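Local coordinates for protein luciferase-like monooxygenase (Streptomyces bottropensis, PDB 4US5) that probably acts as a monooxygenase of the bacterial luciferase-like family, an oxidoreductase that uses molecular oxygen, at residues V227-T232 with D292-Q297; D36-E41 with L328-F333; L82-P87 with G110-V115; R139-L144 with L184-A189. All coordinates share one frame; numbering follows the deposited sequence.

Contact 1 of 4, residues V227-T232 with D292-Q297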
loop_
_atom_site.group_PDB
_atom_site.type_symbol
_atom_site.label_atom_id
_atom_site.label_comp_id
_atom_site.label_asym_id
_atom_site.label_seq_id
_atom_site.Cartn_x
_atom_site.Cartn_y
_atom_site.Cartn_z
ATOM N N VAL B 227 -16.115 21.691 -4.194
ATOM C CA VAL B 227 -15.994 23.095 -4.493
ATOM C C VAL B 227 -15.400 23.263 -5.871
ATOM O O VAL B 227 -14.453 22.563 -6.239
ATOM C CB VAL B 227 -15.089 23.817 -3.486
ATOM C CG1 VAL B 227 -14.995 25.307 -3.788
ATOM C CG2 VAL B 227 -15.562 23.566 -2.068
ATOM N N CYS B 228 -15.969 24.192 -6.625
ATOM C CA CYS B 228 -15.446 24.581 -7.917
ATOM C C CYS B 228 -15.269 26.098 -7.920
ATOM O O CYS B 228 -16.242 26.859 -8.058
ATOM C CB CYS B 228 -16.431 24.129 -9.000
ATOM S SG CYS B 228 -15.887 24.468 -10.671
ATOM N N CYS B 229 -14.033 26.538 -7.671
ATOM C CA CYS B 229 -13.713 27.949 -7.493
ATOM C C CYS B 229 -12.843 28.461 -8.661
ATOM O O CYS B 229 -11.937 27.762 -9.146
ATOM C CB CYS B 229 -13.015 28.165 -6.166
ATOM S SG CYS B 229 -12.607 29.886 -5.815
ATOM N N ALA B 230 -13.156 29.653 -9.157
ATOM C CA ALA B 230 -12.331 30.309 -10.182
ATOM C C ALA B 230 -12.399 31.804 -9.912
ATOM O O ALA B 230 -13.103 32.227 -9.011
ATOM C CB ALA B 230 -12.831 30.015 -11.557
ATOM N N GLU B 231 -11.605 32.575 -10.646
ATOM C CA GLU B 231 -11.422 33.986 -10.300
ATOM C C GLU B 231 -12.743 34.749 -10.341
ATOM O O GLU B 231 -12.925 35.659 -9.578
ATOM C CB GLU B 231 -10.375 34.621 -11.196
ATOM C CG GLU B 231 -9.926 35.999 -10.717
ATOM C CD GLU B 231 -9.045 35.951 -9.452
ATOM O OE1 GLU B 231 -7.854 35.562 -9.593
ATOM O OE2 GLU B 231 -9.525 36.311 -8.325
ATOM N N THR B 232 -13.635 34.362 -11.241
ATOM C CA THR B 232 -14.945 35.055 -11.412
ATOM C C THR B 232 -16.038 34.007 -11.425
ATOM O O THR B 232 -15.765 32.839 -11.717
ATOM C CB THR B 232 -15.008 35.814 -12.766
ATOM O OG1 THR B 232 -14.867 34.885 -13.838
ATOM C CG2 THR B 232 -13.925 36.887 -12.866
ATOM N N ASP B 292 -14.743 34.996 -3.208
ATOM C CA ASP B 292 -15.609 35.600 -2.179
ATOM C C ASP B 292 -16.902 34.834 -2.023
ATOM O O ASP B 292 -17.347 34.597 -0.915
ATOM C CB ASP B 292 -15.925 37.066 -2.508
ATOM C CG ASP B 292 -14.777 37.997 -2.197
ATOM O OD1 ASP B 292 -13.736 37.539 -1.638
ATOM O OD2 ASP B 292 -14.887 39.183 -2.580
ATOM N N ARG B 293 -17.517 34.445 -3.120
ATOM C CA ARG B 293 -18.819 33.764 -3.048
ATOM C C ARG B 293 -18.672 32.402 -2.358
ATOM O O ARG B 293 -19.449 32.072 -1.466
ATOM C CB ARG B 293 -19.451 33.570 -4.429
ATOM C CG ARG B 293 -20.800 32.856 -4.363
ATOM C CD ARG B 293 -21.371 32.432 -5.710
ATOM N NE ARG B 293 -21.592 33.578 -6.561
ATOM C CZ ARG B 293 -22.608 34.434 -6.430
ATOM N NH1 ARG B 293 -23.523 34.274 -5.467
ATOM N NH2 ARG B 293 -22.708 35.467 -7.270
ATOM N N VAL B 294 -17.680 31.623 -2.783
ATOM C CA VAL B 294 -17.496 30.297 -2.182
ATOM C C VAL B 294 -17.074 30.438 -0.722
ATOM O O VAL B 294 -17.562 29.714 0.109
ATOM C CB VAL B 294 -16.602 29.318 -3.002
ATOM C CG1 VAL B 294 -17.020 29.322 -4.469
ATOM C CG2 VAL B 294 -15.157 29.684 -2.881
ATOM N N ARG B 295 -16.235 31.426 -0.401
ATOM C CA ARG B 295 -15.790 31.635 0.985
ATOM C C ARG B 295 -17.001 31.899 1.881
ATOM O O ARG B 295 -17.181 31.268 2.934
ATOM C CB ARG B 295 -14.805 32.811 1.059
ATOM C CG ARG B 295 -14.368 33.165 2.474
ATOM C CD ARG B 295 -13.837 34.604 2.550
ATOM N NE ARG B 295 -14.892 35.563 2.242
ATOM C CZ ARG B 295 -14.713 36.815 1.834
ATOM N NH1 ARG B 295 -13.497 37.314 1.653
ATOM N NH2 ARG B 295 -15.771 37.583 1.595
ATOM N N ASP B 296 -17.869 32.791 1.418
ATOM C CA ASP B 296 -19.041 33.171 2.234
ATOM C C ASP B 296 -19.987 31.991 2.416
ATOM O O ASP B 296 -20.473 31.735 3.526
ATOM C CB ASP B 296 -19.771 34.353 1.589
ATOM C CG ASP B 296 -18.983 35.651 1.662
ATOM O OD1 ASP B 296 -17.961 35.724 2.389
ATOM O OD2 ASP B 296 -19.371 36.604 0.971
ATOM N N GLN B 297 -20.264 31.267 1.336
ATOM C CA GLN B 297 -21.159 30.121 1.402
ATOM C C GLN B 297 -20.598 29.052 2.336
ATOM O O GLN B 297 -21.306 28.488 3.183
ATOM C CB GLN B 297 -21.380 29.544 -0.001
ATOM C CG GLN B 297 -22.273 28.325 -0.061
ATOM C CD GLN B 297 -23.737 28.638 0.302
ATOM O OE1 GLN B 297 -24.503 29.089 -0.537
ATOM N NE2 GLN B 297 -24.110 28.403 1.560
#
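Val-294 of the helix packs against Cys-229 and Val-227 of the strand. Its side chain leaves the helix toward strand 227-229, and its two methyls are spread across the strand direction. CG2 meets the sulfur: Cys-229 SG to Val-294 CG2 is 3.9 Å. Val-294 CG1 lies 4.4 Å from Cys-228 O, on the strand backbone. Val-227 approaches from the next inward-facing position of the strand, and its CG1 is 4.4 Å from Val-294 CB. In Cys-229 the sulfur is turned away from the backbone N (chi1 -178°). This extends it across the gap to the valine methyl. Cys-228, between the two, faces the other way. The pieces are held by apolar packing, and their axes run nearly antiparallel at 150°, 9.1 Å apart. On the helix flank, Arg-295 NE and NH2 both donate to Asp-296 OD1, at 3.1 Å for NE. Both come from one face of the carboxylate, with the oxygen close to the guanidinium plane. Leu-329 of helix 319-332 touches both valines, and Leu-328 of that helix touches Cys-229. On the other side of the strand, Cys-228 packs on Val-239 and Tyr-240 of helix 233-251.

Contact 2 of 4, residues D36-E41 with L328-F333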
loop_
_atom_site.group_PDB
_atom_site.type_symbol
_atom_site.label_atom_id
_atom_site.label_comp_id
_atom_site.label_asym_id
_atom_site.label_seq_id
_atom_site.Cartn_x
_atom_site.Cartn_y
_atom_site.Cartn_z
ATOM N N ASP B 36 0.289 20.799 0.420
ATOM C CA ASP B 36 1.281 20.840 1.471
ATOM C C ASP B 36 1.866 22.265 1.578
ATOM O O ASP B 36 1.874 22.858 2.681
ATOM C CB ASP B 36 2.389 19.809 1.154
ATOM C CG ASP B 36 3.403 19.620 2.271
ATOM O OD1 ASP B 36 3.059 19.640 3.446
ATOM O OD2 ASP B 36 4.576 19.341 1.921
ATOM N N ARG B 37 2.324 22.799 0.472
ATOM C CA ARG B 37 2.949 24.151 0.444
ATOM C C ARG B 37 1.979 25.239 0.884
ATOM O O ARG B 37 2.379 26.176 1.546
ATOM C CB ARG B 37 3.445 24.476 -0.957
ATOM C CG ARG B 37 4.697 23.656 -1.280
ATOM C CD ARG B 37 5.392 24.077 -2.545
ATOM N NE ARG B 37 4.454 24.289 -3.668
ATOM C CZ ARG B 37 4.083 23.330 -4.540
ATOM N NH1 ARG B 37 4.559 22.086 -4.447
ATOM N NH2 ARG B 37 3.254 23.622 -5.533
ATOM N N LEU B 38 0.716 25.114 0.502
ATOM C CA LEU B 38 -0.278 26.165 0.777
ATOM C C LEU B 38 -0.839 26.177 2.186
ATOM O O LEU B 38 -1.466 27.154 2.576
ATOM C CB LEU B 38 -1.433 26.071 -0.216
ATOM C CG LEU B 38 -1.112 26.461 -1.649
ATOM C CD1 LEU B 38 -2.327 26.206 -2.523
ATOM C CD2 LEU B 38 -0.678 27.918 -1.749
ATOM N N GLY B 39 -0.649 25.118 2.934
ATOM C CA GLY B 39 -1.098 25.037 4.314
ATOM C C GLY B 39 -2.398 24.307 4.545
ATOM O O GLY B 39 -3.051 24.502 5.557
ATOM N N TYR B 40 -2.800 23.445 3.604
ATOM C CA TYR B 40 -3.920 22.534 3.897
ATOM C C TYR B 40 -3.550 21.598 5.052
ATOM O O TYR B 40 -2.377 21.231 5.228
ATOM C CB TYR B 40 -4.333 21.766 2.618
ATOM C CG TYR B 40 -5.108 22.592 1.603
ATOM C CD1 TYR B 40 -4.492 23.530 0.813
ATOM C CD2 TYR B 40 -6.469 22.354 1.384
ATOM C CE1 TYR B 40 -5.216 24.270 -0.125
ATOM C CE2 TYR B 40 -7.207 23.074 0.461
ATOM C CZ TYR B 40 -6.591 24.037 -0.286
ATOM O OH TYR B 40 -7.285 24.768 -1.197
ATOM N N GLU B 41 -4.537 21.199 5.835
ATOM C CA GLU B 41 -4.315 20.388 7.037
ATOM C C GLU B 41 -4.005 18.926 6.746
ATOM O O GLU B 41 -3.082 18.360 7.336
ATOM C CB GLU B 41 -5.524 20.412 7.983
ATOM C CG GLU B 41 -5.928 21.774 8.438
ATOM C CD GLU B 41 -4.874 22.483 9.257
ATOM O OE1 GLU B 41 -4.160 21.792 10.053
ATOM O OE2 GLU B 41 -4.728 23.708 9.021
ATOM N N LEU B 328 -6.849 29.416 -5.098
ATOM C CA LEU B 328 -7.781 30.526 -4.784
ATOM C C LEU B 328 -8.469 30.310 -3.454
ATOM O O LEU B 328 -8.627 31.250 -2.655
ATOM C CB LEU B 328 -8.818 30.685 -5.887
ATOM C CG LEU B 328 -8.335 31.178 -7.227
ATOM C CD1 LEU B 328 -9.435 31.016 -8.254
ATOM C CD2 LEU B 328 -7.842 32.639 -7.157
ATOM N N LEU B 329 -8.804 29.050 -3.140
ATOM C CA LEU B 329 -9.394 28.740 -1.847
ATOM C C LEU B 329 -8.441 28.984 -0.662
ATOM O O LEU B 329 -8.852 29.495 0.379
ATOM C CB LEU B 329 -9.895 27.275 -1.797
ATOM C CG LEU B 329 -11.166 26.951 -2.537
ATOM C CD1 LEU B 329 -11.356 25.425 -2.631
ATOM C CD2 LEU B 329 -12.336 27.608 -1.822
ATOM N N ALA B 330 -7.191 28.572 -0.802
ATOM C CA ALA B 330 -6.225 28.803 0.228
ATOM C C ALA B 330 -6.127 30.310 0.540
ATOM O O ALA B 330 -5.994 30.697 1.703
ATOM C CB ALA B 330 -4.863 28.281 -0.184
ATOM N N GLU B 331 -6.098 31.114 -0.497
ATOM C CA GLU B 331 -5.997 32.602 -0.350
ATOM C C GLU B 331 -7.296 33.145 0.304
ATOM O O GLU B 331 -7.252 33.888 1.272
ATOM C CB GLU B 331 -5.788 33.230 -1.725
ATOM C CG GLU B 331 -5.663 34.758 -1.740
ATOM C CD GLU B 331 -5.600 35.350 -3.167
ATOM O OE1 GLU B 331 -6.028 34.692 -4.154
ATOM O OE2 GLU B 331 -5.133 36.505 -3.295
ATOM N N ALA B 332 -8.437 32.660 -0.152
ATOM C CA ALA B 332 -9.709 33.109 0.431
ATOM C C ALA B 332 -9.863 32.769 1.905
ATOM O O ALA B 332 -10.448 33.544 2.669
ATOM C CB ALA B 332 -10.871 32.544 -0.365
ATOM N N PHE B 333 -9.336 31.624 2.335
ATOM C CA PHE B 333 -9.389 31.221 3.733
ATOM C C PHE B 333 -8.132 31.593 4.536
ATOM O O PHE B 333 -7.975 31.160 5.673
ATOM C CB PHE B 333 -9.708 29.723 3.823
ATOM C CG PHE B 333 -11.136 29.419 3.534
ATOM C CD1 PHE B 333 -11.589 29.321 2.218
ATOM C CD2 PHE B 333 -12.052 29.373 4.557
ATOM C CE1 PHE B 333 -12.911 29.078 1.954
ATOM C CE2 PHE B 333 -13.379 29.145 4.281
ATOM C CZ PHE B 333 -13.801 29.016 2.985
#
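Ala-330 faces both Leu-38 and Tyr-40 and has more surface buried here than any other residue of the contact. Ala-330 CB is 4.0 Å from Leu-38 CD1 and equally 4.0 Å from Tyr-40 CE1, so one methyl serves two partners. The tyrosine ring meets this methyl obliquely. Tyr-40 has its CG beside the backbone N (chi1 -75°), and the ring reaches across to helix 319-332. There Tyr-40 OH comes to 3.7 Å from Leu-329 CB, and the two side chains cross at about a right angle. The hydroxyl has its polar partner one turn earlier in the same helix, where it hydrogen bonds to the carbonyl O of Tyr-326. A buried polar group is thereby satisfied at an otherwise apolar interface. The contact joins the first and last long helices of the TIM-barrel fold, 21-38 and 319-332. The strands that precede them, 6-11 and 309-313, are neighbours in the sheet, so the helices meet where the barrel closes. Helix 21-38 ends in a Schellman motif at Gly-39, whose phi of 99° suits glycine. The turn brings Tyr-40 in beside Leu-38, against the same methyl. Tyr-40 also packs on Leu-7 and Val-9 of strand 6-11, and Leu-329 on Val-312 of strand 309-313. NH1 of the C-terminal residue Arg-338 hydrogen bonds to the carbonyls of Asp-36 and Tyr-40.

Contact 3 of 4, residues L82-P87 with G110-V115. With NA (sodium ion), chain N.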
loop_
_atom_site.group_PDB
_atom_site.type_symbol
_atom_site.label_atom_id
_atom_site.label_comp_id
_atom_site.label_asym_id
_atom_site.label_seq_id
_atom_site.Cartn_x
_atom_site.Cartn_y
_atom_site.Cartn_z
ATOM N N LEU B 82 -13.722 -0.616 5.092
ATOM C CA LEU B 82 -13.308 -1.593 6.078
ATOM C C LEU B 82 -14.155 -2.869 6.032
ATOM O O LEU B 82 -13.669 -3.936 6.398
ATOM C CB LEU B 82 -13.349 -0.981 7.473
ATOM C CG LEU B 82 -12.930 -1.862 8.631
ATOM C CD1 LEU B 82 -11.526 -2.398 8.492
ATOM C CD2 LEU B 82 -13.069 -1.073 9.947
ATOM N N SER B 83 -15.384 -2.767 5.528
ATOM C CA SER B 83 -16.237 -3.948 5.426
ATOM C C SER B 83 -15.677 -4.984 4.498
ATOM O O SER B 83 -16.108 -6.119 4.531
ATOM C CB SER B 83 -17.631 -3.591 4.943
ATOM O OG SER B 83 -18.286 -2.763 5.877
ATOM N N LEU B 84 -14.723 -4.582 3.642
ATOM C CA LEU B 84 -14.164 -5.480 2.656
ATOM C C LEU B 84 -12.939 -6.231 3.141
ATOM O O LEU B 84 -12.462 -7.115 2.445
ATOM C CB LEU B 84 -13.759 -4.698 1.383
ATOM C CG LEU B 84 -14.801 -3.879 0.685
ATOM C CD1 LEU B 84 -14.140 -3.127 -0.485
ATOM C CD2 LEU B 84 -15.932 -4.764 0.188
ATOM N N TYR B 85 -12.384 -5.826 4.284
ATOM C CA TYR B 85 -11.083 -6.268 4.699
ATOM C C TYR B 85 -11.053 -6.801 6.122
ATOM O O TYR B 85 -11.826 -6.395 6.950
ATOM C CB TYR B 85 -10.104 -5.091 4.620
ATOM C CG TYR B 85 -10.086 -4.428 3.259
ATOM C CD1 TYR B 85 -9.677 -5.140 2.133
ATOM C CD2 TYR B 85 -10.571 -3.153 3.084
ATOM C CE1 TYR B 85 -9.716 -4.578 0.885
ATOM C CE2 TYR B 85 -10.560 -2.544 1.839
ATOM C CZ TYR B 85 -10.131 -3.267 0.739
ATOM O OH TYR B 85 -10.098 -2.655 -0.482
ATOM N N SER B 86 -10.071 -7.649 6.398
ATOM C CA SER B 86 -9.725 -7.980 7.778
ATOM C C SER B 86 -9.286 -6.725 8.501
ATOM O O SER B 86 -8.413 -6.033 8.026
ATOM C CB SER B 86 -8.580 -8.992 7.784
ATOM O OG SER B 86 -7.974 -9.052 9.052
ATOM N N PRO B 87 -9.870 -6.442 9.690
ATOM C CA PRO B 87 -9.371 -5.320 10.463
ATOM C C PRO B 87 -7.896 -5.428 10.866
ATOM O O PRO B 87 -7.239 -4.418 10.997
ATOM C CB PRO B 87 -10.293 -5.295 11.687
ATOM C CG PRO B 87 -11.563 -5.906 11.182
ATOM C CD PRO B 87 -11.116 -6.996 10.270
ATOM N N GLY B 110 -14.628 4.352 5.661
ATOM C CA GLY B 110 -15.892 4.664 5.012
ATOM C C GLY B 110 -16.737 3.435 4.725
ATOM O O GLY B 110 -16.242 2.307 4.783
ATOM N N ARG B 111 -18.010 3.676 4.412
ATOM C CA ARG B 111 -18.977 2.594 4.125
ATOM C C ARG B 111 -18.832 2.023 2.724
ATOM O O ARG B 111 -18.644 2.760 1.771
ATOM C CB ARG B 111 -20.428 3.067 4.255
ATOM C CG ARG B 111 -20.999 3.107 5.640
ATOM C CD ARG B 111 -22.456 2.724 5.652
ATOM N NE ARG B 111 -22.780 2.121 6.932
ATOM C CZ ARG B 111 -22.620 0.828 7.230
ATOM N NH1 ARG B 111 -22.199 -0.060 6.320
ATOM N NH2 ARG B 111 -22.904 0.418 8.456
ATOM N N ALA B 112 -19.086 0.706 2.608
ATOM C CA ALA B 112 -19.022 -0.001 1.341
ATOM C C ALA B 112 -20.421 -0.187 0.701
ATOM O O ALA B 112 -20.584 -0.998 -0.231
ATOM C CB ALA B 112 -18.368 -1.339 1.533
ATOM N N ASN B 113 -21.400 0.587 1.174
ATOM C CA ASN B 113 -22.784 0.485 0.699
ATOM C C ASN B 113 -22.997 0.913 -0.757
ATOM O O ASN B 113 -24.042 0.615 -1.330
ATOM C CB ASN B 113 -23.748 1.265 1.628
ATOM C CG ASN B 113 -23.488 2.778 1.643
ATOM O OD1 ASN B 113 -22.347 3.230 1.617
ATOM N ND2 ASN B 113 -24.556 3.558 1.700
ATOM N N ARG B 114 -22.034 1.623 -1.348
ATOM C CA ARG B 114 -22.146 2.043 -2.748
ATOM C C ARG B 114 -21.247 1.223 -3.690
ATOM O O ARG B 114 -21.233 1.465 -4.888
ATOM C CB ARG B 114 -21.883 3.549 -2.878
ATOM C CG ARG B 114 -23.004 4.382 -2.273
ATOM C CD ARG B 114 -22.840 5.878 -2.443
ATOM N NE ARG B 114 -21.541 6.318 -1.922
ATOM C CZ ARG B 114 -21.290 6.607 -0.637
ATOM N NH1 ARG B 114 -22.254 6.544 0.285
ATOM N NH2 ARG B 114 -20.070 6.980 -0.268
ATOM N N VAL B 115 -20.546 0.220 -3.147
ATOM C CA VAL B 115 -19.791 -0.746 -3.980
ATOM C C VAL B 115 -20.807 -1.631 -4.738
ATOM O O VAL B 115 -21.767 -2.103 -4.134
ATOM C CB VAL B 115 -18.861 -1.648 -3.119
ATOM C CG1 VAL B 115 -18.127 -2.656 -3.987
ATOM C CG2 VAL B 115 -17.861 -0.809 -2.329
HETATM NA NA NA N . -16.844 -0.308 4.536
HETATM O O HOH W 1 -19.927 -0.912 5.135
#
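The two loops approach most closely at Ser-83 and Ala-112, whose CA atoms are 6.3 Å apart; the 3-10 turn 82-84 faces the type I turn from Ala-112 to Val-115. The methyl of Ala-112 meets two side chains. Ala-112 CB is 4.2 Å from Ser-83 CB and 4.4 Å from Leu-84 CD2. Beside this apolar patch a sodium ion is bound by Gly-110 O at 2.7 Å. Ser-83 OG lies close to the ion as well, at 3.1 Å. The serine oxygen sits beside its own backbone N (chi1 -64°), which places it at the cleft between the loops. There a water links the segments. It is 2.6 Å from Ser-83 OG and accepts from Ala-112 N at 3.1 Å. Leu-84 and Ala-112 both rest on Phe-120 of helix 117-124, and Leu-137 of helix 134-147 touches Ser-83. Farther along, Ser-86 OG hydrogen bonds to Ala-122 O of the second subunit. Both loops leave the C-terminal ends of neighbouring parallel strands, 74-81 and 105-110. This is the end of a TIM barrel where active sites characteristically lie, and in luciferase-like monooxygenases it probably faces the flavin pocket.

Contact 4 of 4, residues R139-L144 with L184-A189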
loop_
_atom_site.group_PDB
_atom_site.type_symbol
_atom_site.label_atom_id
_atom_site.label_comp_id
_atom_site.label_asym_id
_atom_site.label_seq_id
_atom_site.Cartn_x
_atom_site.Cartn_y
_atom_site.Cartn_z
ATOM N N ARG B 139 -18.700 -2.982 14.409
ATOM C CA ARG B 139 -17.950 -4.067 15.022
ATOM C C ARG B 139 -16.505 -4.169 14.490
ATOM O O ARG B 139 -15.562 -4.354 15.256
ATOM C CB ARG B 139 -18.641 -5.393 14.760
ATOM C CG ARG B 139 -18.086 -6.566 15.562
ATOM C CD ARG B 139 -18.583 -7.914 15.069
ATOM N NE ARG B 139 -20.035 -8.096 15.250
ATOM C CZ ARG B 139 -20.615 -8.641 16.333
ATOM N NH1 ARG B 139 -19.888 -9.055 17.369
ATOM N NH2 ARG B 139 -21.938 -8.765 16.386
ATOM N N ARG B 140 -16.356 -4.087 13.180
ATOM C CA ARG B 140 -15.011 -4.099 12.553
ATOM C C ARG B 140 -14.185 -2.925 13.024
ATOM O O ARG B 140 -12.995 -3.037 13.277
ATOM C CB ARG B 140 -15.139 -4.039 11.040
ATOM C CG ARG B 140 -15.517 -5.326 10.397
ATOM C CD ARG B 140 -15.904 -5.117 8.937
ATOM N NE ARG B 140 -16.341 -6.376 8.397
ATOM C CZ ARG B 140 -15.546 -7.304 7.912
ATOM N NH1 ARG B 140 -14.260 -7.086 7.754
ATOM N NH2 ARG B 140 -16.062 -8.452 7.530
ATOM N N LEU B 141 -14.840 -1.797 13.172
ATOM C CA LEU B 141 -14.197 -0.596 13.615
ATOM C C LEU B 141 -13.672 -0.734 15.062
ATOM O O LEU B 141 -12.581 -0.269 15.380
ATOM C CB LEU B 141 -15.192 0.564 13.463
ATOM C CG LEU B 141 -14.756 2.004 13.551
ATOM C CD1 LEU B 141 -13.543 2.309 12.705
ATOM C CD2 LEU B 141 -15.938 2.878 13.119
ATOM N N GLU B 142 -14.435 -1.402 15.912
ATOM C CA GLU B 142 -13.968 -1.735 17.266
ATOM C C GLU B 142 -12.798 -2.697 17.229
ATOM O O GLU B 142 -11.852 -2.568 17.990
ATOM C CB GLU B 142 -15.080 -2.439 18.104
ATOM C CG GLU B 142 -15.128 -1.926 19.545
ATOM C CD GLU B 142 -15.913 -0.652 19.648
ATOM O OE1 GLU B 142 -17.154 -0.734 19.867
ATOM O OE2 GLU B 142 -15.276 0.424 19.522
ATOM N N GLN B 143 -12.894 -3.706 16.376
ATOM C CA GLN B 143 -11.798 -4.653 16.212
ATOM C C GLN B 143 -10.522 -3.941 15.748
ATOM O O GLN B 143 -9.428 -4.221 16.220
ATOM C CB GLN B 143 -12.134 -5.683 15.161
ATOM C CG GLN B 143 -13.079 -6.788 15.535
ATOM C CD GLN B 143 -13.125 -7.813 14.416
ATOM O OE1 GLN B 143 -13.812 -7.614 13.417
ATOM N NE2 GLN B 143 -12.326 -8.872 14.537
ATOM N N LEU B 144 -10.676 -3.035 14.794
ATOM C CA LEU B 144 -9.535 -2.255 14.275
ATOM C C LEU B 144 -8.901 -1.465 15.402
ATOM O O LEU B 144 -7.700 -1.445 15.550
ATOM C CB LEU B 144 -10.017 -1.332 13.159
ATOM C CG LEU B 144 -9.022 -0.343 12.583
ATOM C CD1 LEU B 144 -7.763 -1.053 12.101
ATOM C CD2 LEU B 144 -9.697 0.405 11.440
ATOM N N LEU B 184 -19.036 6.279 19.498
ATOM C CA LEU B 184 -17.694 5.703 19.596
ATOM C C LEU B 184 -16.624 6.731 19.926
ATOM O O LEU B 184 -15.458 6.386 20.123
ATOM C CB LEU B 184 -17.341 4.970 18.284
ATOM C CG LEU B 184 -18.227 3.769 17.968
ATOM C CD1 LEU B 184 -18.004 3.291 16.540
ATOM C CD2 LEU B 184 -17.980 2.641 18.952
ATOM N N GLY B 185 -17.009 7.994 19.969
ATOM C CA GLY B 185 -16.088 9.061 20.285
ATOM C C GLY B 185 -15.047 9.262 19.199
ATOM O O GLY B 185 -13.901 9.549 19.487
ATOM N N LEU B 186 -15.469 9.130 17.950
ATOM C CA LEU B 186 -14.544 9.282 16.832
ATOM C C LEU B 186 -14.650 10.617 16.151
ATOM O O LEU B 186 -15.756 11.153 16.012
ATOM C CB LEU B 186 -14.818 8.202 15.804
ATOM C CG LEU B 186 -14.377 6.827 16.238
ATOM C CD1 LEU B 186 -14.940 5.799 15.276
ATOM C CD2 LEU B 186 -12.865 6.730 16.331
ATOM N N PRO B 187 -13.517 11.118 15.621
ATOM C CA PRO B 187 -13.570 12.222 14.693
ATOM C C PRO B 187 -14.423 11.794 13.480
ATOM O O PRO B 187 -14.431 10.626 13.126
ATOM C CB PRO B 187 -12.100 12.429 14.304
ATOM C CG PRO B 187 -11.310 11.836 15.417
ATOM C CD PRO B 187 -12.130 10.695 15.906
ATOM N N TYR B 188 -15.145 12.746 12.886
ATOM C CA TYR B 188 -16.166 12.447 11.939
ATOM C C TYR B 188 -16.115 13.401 10.772
ATOM O O TYR B 188 -16.040 14.590 10.971
ATOM C CB TYR B 188 -17.535 12.564 12.620
ATOM C CG TYR B 188 -18.712 12.245 11.753
ATOM C CD1 TYR B 188 -18.860 11.015 11.185
ATOM C CD2 TYR B 188 -19.737 13.186 11.556
ATOM C CE1 TYR B 188 -19.985 10.699 10.423
ATOM C CE2 TYR B 188 -20.849 12.900 10.769
ATOM C CZ TYR B 188 -20.980 11.655 10.221
ATOM O OH TYR B 188 -22.086 11.335 9.480
ATOM N N ALA B 189 -16.176 12.856 9.557
ATOM C CA ALA B 189 -16.233 13.672 8.361
ATOM C C ALA B 189 -17.507 13.352 7.603
ATOM O O ALA B 189 -17.724 12.219 7.174
ATOM C CB ALA B 189 -15.023 13.412 7.501
#
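Leu-184, which packs against Leu-141 and Glu-142, gives its carbonyl O to NH2 of Arg-145 in a hydrogen bond. Arg-145 lies one residue beyond segment 139-144 on the same helix. The bond joins the end of helix 175-184 to helix 134-147, two of the outer helices of the TIM barrel. Gly-185 ends helix 175-184 in a Schellman motif, with a phi of 68°. The chain then passes through Leu-186 into strand 188-191. Leu-184 and Leu-186 thus both face helix 134-147 from this short connection. Leu-141 meets them with one branch. Leu-141 CD2 is 3.8 Å from Leu-186 CD1, and these two side chains reach toward each other, tip to tip. Leu-141 CD2 is also 4.0 Å from Leu-184 CD1, but there the side chains cross at a slant. The leucine CG is turned away from its backbone N (chi1 -166°), which sends the branched end outward from the helix. Behind this apolar cluster lies the sheet. Leu-141 touches Ile-109 of strand 105-110, and Leu-186 touches Leu-168 of strand 167-172. Toward solvent the packing is finished by Glu-142. Its chain bends at chi2 (83°), which brings the carboxylate over the leucine end. OE2 also has a long, weak ion pair with Arg-145 NH1. Leu-184 CD2 is almost equally far from the two acid oxygens, 3.5 Å from Glu-142 OE2 and 3.6 Å from Glu-142 OE1.

The four contacts form two pairs. Contacts 1 and 2 have centres 13 Å apart and touch where Ala-230 C meets Leu-328 CD1, at 3.5 Å. Contacts 3 and 4 are also centred 13 Å apart. There Arg-140 NH1 lies 2.7 Å from Tyr-85 O, and the same nitrogen makes a salt bridge to Asp-125 of the second subunit. Contact 3 is centred about 34 Å from contact 1, on the other side of the chain's centre. Contacts 1 and 4 reach neighbouring strands of the barrel sheet, 221-229 and 188-191. Contact 2 closes the long loop of chain that holds the other three. Contact 3 includes a bound sodium ion, about 9 Å from the nearest side-chain atom of Leu-141 in contact 4.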